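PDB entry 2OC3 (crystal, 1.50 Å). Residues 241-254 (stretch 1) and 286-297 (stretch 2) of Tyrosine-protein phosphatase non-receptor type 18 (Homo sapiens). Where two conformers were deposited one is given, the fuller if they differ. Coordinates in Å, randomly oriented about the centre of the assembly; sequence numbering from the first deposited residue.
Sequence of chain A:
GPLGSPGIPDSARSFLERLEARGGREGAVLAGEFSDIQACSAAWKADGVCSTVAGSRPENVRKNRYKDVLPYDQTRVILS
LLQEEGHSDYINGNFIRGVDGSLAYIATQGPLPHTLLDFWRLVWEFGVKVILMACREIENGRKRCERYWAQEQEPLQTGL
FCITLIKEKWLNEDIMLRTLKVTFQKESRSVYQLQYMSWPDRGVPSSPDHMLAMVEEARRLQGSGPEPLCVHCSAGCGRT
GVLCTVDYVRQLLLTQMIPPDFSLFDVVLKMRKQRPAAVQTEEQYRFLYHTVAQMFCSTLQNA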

# COMPACT_ATOMS: atom_id res chain seq x y z
N GLY A 241 1.01 -3.51 4.03
CA GLY A 241 -0.01 -4.50 4.42
C GLY A 241 -0.80 -4.10 5.65
O GLY A 241 -2.00 -4.38 5.72
N VAL A 242 -0.17 -3.40 6.58
CA VAL A 242 -0.91 -2.87 7.74
C VAL A 242 -1.98 -1.90 7.23
O VAL A 242 -3.15 -2.02 7.61
N LEU A 243 -1.61 -0.92 6.41
CA LEU A 243 -2.57 0.06 5.93
C LEU A 243 -3.72 -0.58 5.16
O LEU A 243 -4.89 -0.21 5.36
N CYS A 244 -3.41 -1.52 4.26
CA CYS A 244 -4.47 -2.15 3.46
C CYS A 244 -5.41 -2.94 4.36
O CYS A 244 -6.65 -2.93 4.15
N THR A 245 -4.86 -3.60 5.36
CA THR A 245 -5.70 -4.41 6.24
C THR A 245 -6.59 -3.52 7.11
O THR A 245 -7.78 -3.83 7.32
N VAL A 246 -6.04 -2.41 7.62
CA VAL A 246 -6.84 -1.51 8.44
C VAL A 246 -8.01 -0.97 7.61
O VAL A 246 -9.16 -0.90 8.06
N ASP A 247 -7.73 -0.58 6.38
CA ASP A 247 -8.79 -0.05 5.53
C ASP A 247 -9.80 -1.12 5.21
O ASP A 247 -11.01 -0.83 5.21
N TYR A 248 -9.36 -2.33 4.86
CA TYR A 248 -10.28 -3.45 4.58
C TYR A 248 -11.24 -3.67 5.77
O TYR A 248 -12.48 -3.77 5.60
N VAL A 249 -10.67 -3.78 6.97
CA VAL A 249 -11.48 -4.03 8.17
C VAL A 249 -12.41 -2.84 8.44
O VAL A 249 -13.58 -3.02 8.82
N ARG A 250 -11.93 -1.63 8.22
CA ARG A 250 -12.78 -0.46 8.43
C ARG A 250 -13.92 -0.44 7.43
O ARG A 250 -15.02 -0.03 7.79
N GLN A 251 -13.70 -0.85 6.20
CA GLN A 251 -14.78 -0.91 5.23
C GLN A 251 -15.82 -1.94 5.65
O GLN A 251 -17.03 -1.68 5.53
N LEU A 252 -15.39 -3.09 6.16
CA LEU A 252 -16.36 -4.08 6.70
C LEU A 252 -17.17 -3.45 7.82
O LEU A 252 -18.40 -3.60 7.89
N LEU A 253 -16.52 -2.74 8.72
CA LEU A 253 -17.19 -2.15 9.88
C LEU A 253 -18.22 -1.13 9.45
O LEU A 253 -19.39 -1.16 9.90
N LEU A 254 -17.86 -0.25 8.53
CA LEU A 254 -18.77 0.82 8.13
C LEU A 254 -19.94 0.30 7.30
O LEU A 254 -21.01 0.93 7.24
N ARG A 286 0.66 -7.16 15.91
CA ARG A 286 0.11 -6.69 17.20
C ARG A 286 -0.46 -5.27 17.03
O ARG A 286 -1.55 -4.98 17.55
N PHE A 287 0.26 -4.39 16.32
CA PHE A 287 -0.21 -3.02 16.05
C PHE A 287 -1.55 -3.03 15.29
O PHE A 287 -2.48 -2.24 15.59
N LEU A 288 -1.66 -3.94 14.32
CA LEU A 288 -2.89 -4.09 13.57
C LEU A 288 -4.03 -4.52 14.51
O LEU A 288 -5.14 -3.98 14.44
N TYR A 289 -3.79 -5.50 15.39
CA TYR A 289 -4.74 -5.86 16.41
C TYR A 289 -5.17 -4.71 17.29
O TYR A 289 -6.35 -4.54 17.52
N HIS A 290 -4.22 -3.89 17.72
CA HIS A 290 -4.51 -2.72 18.55
C HIS A 290 -5.43 -1.75 17.79
O HIS A 290 -6.42 -1.22 18.34
N THR A 291 -5.13 -1.54 16.51
CA THR A 291 -5.87 -0.63 15.65
C THR A 291 -7.30 -1.11 15.46
O THR A 291 -8.25 -0.31 15.57
N VAL A 292 -7.46 -2.40 15.18
CA VAL A 292 -8.79 -2.96 14.94
C VAL A 292 -9.63 -2.94 16.24
O VAL A 292 -10.80 -2.56 16.18
N ALA A 293 -9.02 -3.29 17.37
CA ALA A 293 -9.70 -3.22 18.68
C ALA A 293 -10.21 -1.80 18.94
O ALA A 293 -11.35 -1.61 19.38
N GLN A 294 -9.37 -0.81 18.63
CA GLN A 294 -9.75 0.59 18.83
C GLN A 294 -10.91 0.98 17.91
O GLN A 294 -11.85 1.67 18.35
N MET A 295 -10.86 0.56 16.66
CA MET A 295 -11.98 0.82 15.75
C MET A 295 -13.26 0.17 16.25
O MET A 295 -14.32 0.74 16.09
N PHE A 296 -13.14 -1.01 16.83
CA PHE A 296 -14.32 -1.76 17.30
C PHE A 296 -14.81 -1.21 18.65
O PHE A 296 -15.91 -1.58 19.09
N CYS A 297 -14.01 -0.32 19.24
CA CYS A 297 -14.28 0.39 20.50
C CYS A 297 -14.25 -0.55 21.70
O CYS A 297 -13.37 -0.43 22.56

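The two helices run in nearly the same direction, their axes inclined by 24° and 10.4 Å apart at closest approach, and no hydrogen bond crosses between them. The contact is built from apolar packing.

Its most intimate element is a knob into a hole. Met 295 points toward the other helix (chi1 m, chi2 t, chi3 near -17°) and its side chain settles among Val 246, Val 249, Arg 250 and Leu 253. An unbranched thioether is slim enough to reach the backbone: CE of Met 295 lies 3.4 Å from CA of Arg 250, and 3.9 Å from CD2 of Leu 253. Arg 250 (chi1 to chi3 t) lines this pocket with its aliphatic base, CB lying 3.7 Å from CE of Met 295.

Elsewhere along the contact, aliphatic groups meet. Leu 288 (t, p) points toward stretch 1, and its CD1 comes within 3.6 Å of both CG2 of Thr 245 and CG2 of Val 246. The three valines of stretch 1 are all t, compact beta-branched residues that fill space close to the helix; CG1 of Val 249 meets CG1 of Val 292, also t, at 4.0 Å.

Aromatic rings extend the apolar surface. Phe 296 (chi1 m) starts sideways, but its ring end comes nearer: CZ is 3.8 Å from CG1 of Val 249, and CE1 is 3.9 Å from CD1 of Leu 253 (t, p). Phe 287 (chi1 t) similarly brings CD2 to 4.2 Å from CG1 of Val 242.

The two threonines, both m, satisfy their hydroxyls within their own helices: OG1 of Thr 245 donates to O of Gly 241, and OG1 of Thr 291 to O of Phe 287, each at 2.8 Å. Their methyls still pack: CG2 of Thr 291 is 3.9 Å from CG2 of Val 246.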

# COMPACT_ATOMS: atom_id res chain seq x y z
CB VAL A 242 0.00 -2.19 8.76
CG1 VAL A 242 -0.84 -1.44 9.81
CG2 VAL A 242 0.89 -3.24 9.42
CB LEU A 243 -1.92 1.11 5.03
CG LEU A 243 -1.08 2.16 5.74
CD1 LEU A 243 -0.43 3.10 4.79
CD2 LEU A 243 -1.89 2.99 6.76
CB CYS A 244 -3.92 -3.06 2.38
SG CYS A 244 -3.01 -2.15 1.06
CB THR A 245 -4.86 -5.34 7.14
OG1 THR A 245 -4.07 -6.20 6.31
CG2 THR A 245 -5.77 -6.19 8.03
CB VAL A 246 -5.95 -0.36 8.99
CG1 VAL A 246 -6.82 0.78 9.60
CG2 VAL A 246 -4.93 -0.90 9.97
CB ASP A 247 -8.27 0.49 4.21
CG ASP A 247 -9.38 1.03 3.35
OD1 ASP A 247 -9.83 2.16 3.64
OD2 ASP A 247 -9.80 0.35 2.41
CB TYR A 248 -9.45 -4.69 4.27
CG TYR A 248 -10.24 -5.92 3.84
CD1 TYR A 248 -10.28 -6.30 2.51
CD2 TYR A 248 -10.82 -6.76 4.79
CE1 TYR A 248 -10.96 -7.45 2.11
CE2 TYR A 248 -11.50 -7.90 4.40
CZ TYR A 248 -11.56 -8.22 3.06
OH TYR A 248 -12.21 -9.38 2.63
CB VAL A 249 -10.63 -4.41 9.37
CG1 VAL A 249 -11.51 -4.61 10.63
CG2 VAL A 249 -9.82 -5.67 9.05
CB ARG A 250 -11.95 0.81 8.30
CG ARG A 250 -12.70 2.08 8.64
CD ARG A 250 -11.76 3.25 8.81
NE ARG A 250 -12.53 4.48 9.03
CZ ARG A 250 -13.02 5.23 8.04
NH1 ARG A 250 -12.83 4.96 6.77
NH2 ARG A 250 -13.72 6.33 8.35
CB GLN A 251 -14.25 -1.20 3.85
CG GLN A 251 -13.42 -0.04 3.28
CD GLN A 251 -14.20 1.27 3.22
OE1 GLN A 251 -14.19 2.10 4.14
NE2 GLN A 251 -14.89 1.44 2.11
CB LEU A 252 -15.66 -5.33 7.25
CG LEU A 252 -15.00 -6.26 6.23
CD1 LEU A 252 -14.31 -7.43 6.99
CD2 LEU A 252 -15.99 -6.73 5.16
CB LEU A 253 -16.15 -1.47 10.78
CG LEU A 253 -16.62 -0.87 12.09
CD1 LEU A 253 -17.13 -1.98 13.00
CD2 LEU A 253 -15.47 -0.11 12.72
CB LEU A 254 -18.00 1.89 7.36
CG LEU A 254 -16.92 2.61 8.15
CD1 LEU A 254 -16.08 3.45 7.20
CD2 LEU A 254 -17.53 3.50 9.25
CB ARG A 286 1.18 -6.71 18.29
CG ARG A 286 1.58 -8.07 18.80
CD ARG A 286 2.62 -7.94 19.96
NE ARG A 286 3.06 -9.27 20.43
CZ ARG A 286 2.34 -10.05 21.23
NH1 ARG A 286 1.16 -9.66 21.69
NH2 ARG A 286 2.82 -11.25 21.58
CB PHE A 287 0.84 -2.28 15.27
CG PHE A 287 0.51 -0.84 14.97
CD1 PHE A 287 0.39 0.09 15.98
CD2 PHE A 287 0.45 -0.39 13.66
CE1 PHE A 287 0.14 1.42 15.67
CE2 PHE A 287 0.23 0.95 13.37
CZ PHE A 287 0.07 1.83 14.39
CB LEU A 288 -2.62 -5.12 12.44
CG LEU A 288 -3.79 -5.55 11.59
CD1 LEU A 288 -4.36 -4.35 10.75
CD2 LEU A 288 -3.35 -6.72 10.70
CB TYR A 289 -4.23 -7.03 17.29
CG TYR A 289 -4.87 -8.36 16.95
CD1 TYR A 289 -4.28 -9.19 16.02
CD2 TYR A 289 -6.06 -8.76 17.53
CE1 TYR A 289 -4.84 -10.40 15.67
CE2 TYR A 289 -6.64 -10.01 17.21
CZ TYR A 289 -6.01 -10.81 16.26
OH TYR A 289 -6.52 -12.03 15.88
CB HIS A 290 -3.19 -2.01 18.88
CG HIS A 290 -3.30 -0.90 19.88
ND1 HIS A 290 -4.49 -0.47 20.44
CD2 HIS A 290 -2.33 -0.11 20.41
CE1 HIS A 290 -4.24 0.52 21.29
NE2 HIS A 290 -2.95 0.76 21.29
CB THR A 291 -5.19 -0.45 14.27
OG1 THR A 291 -3.82 -0.05 14.45
CG2 THR A 291 -5.91 0.58 13.44
CB VAL A 292 -8.67 -4.38 14.32
CG1 VAL A 292 -10.02 -5.07 14.30
CG2 VAL A 292 -8.08 -4.28 12.89
CB ALA A 293 -8.76 -3.69 19.80
CB GLN A 294 -8.56 1.50 18.62
CG GLN A 294 -8.95 2.93 18.54
CD GLN A 294 -7.80 3.86 18.77
OE1 GLN A 294 -6.80 3.49 19.40
NE2 GLN A 294 -7.94 5.08 18.26
CB MET A 295 -11.70 0.28 14.34
CG MET A 295 -10.54 0.92 13.64
SD MET A 295 -10.57 0.69 11.84
CE MET A 295 -11.74 -0.64 11.71
CB PHE A 296 -13.99 -3.26 17.41
CG PHE A 296 -13.89 -3.98 16.09
CD1 PHE A 296 -13.93 -3.30 14.88
CD2 PHE A 296 -13.72 -5.34 16.05
CE1 PHE A 296 -13.82 -3.99 13.68
CE2 PHE A 296 -13.61 -6.01 14.85
CZ PHE A 296 -13.67 -5.32 13.66
CB CYS A 297 -15.59 1.19 20.45
SG CYS A 297 -15.52 2.59 19.30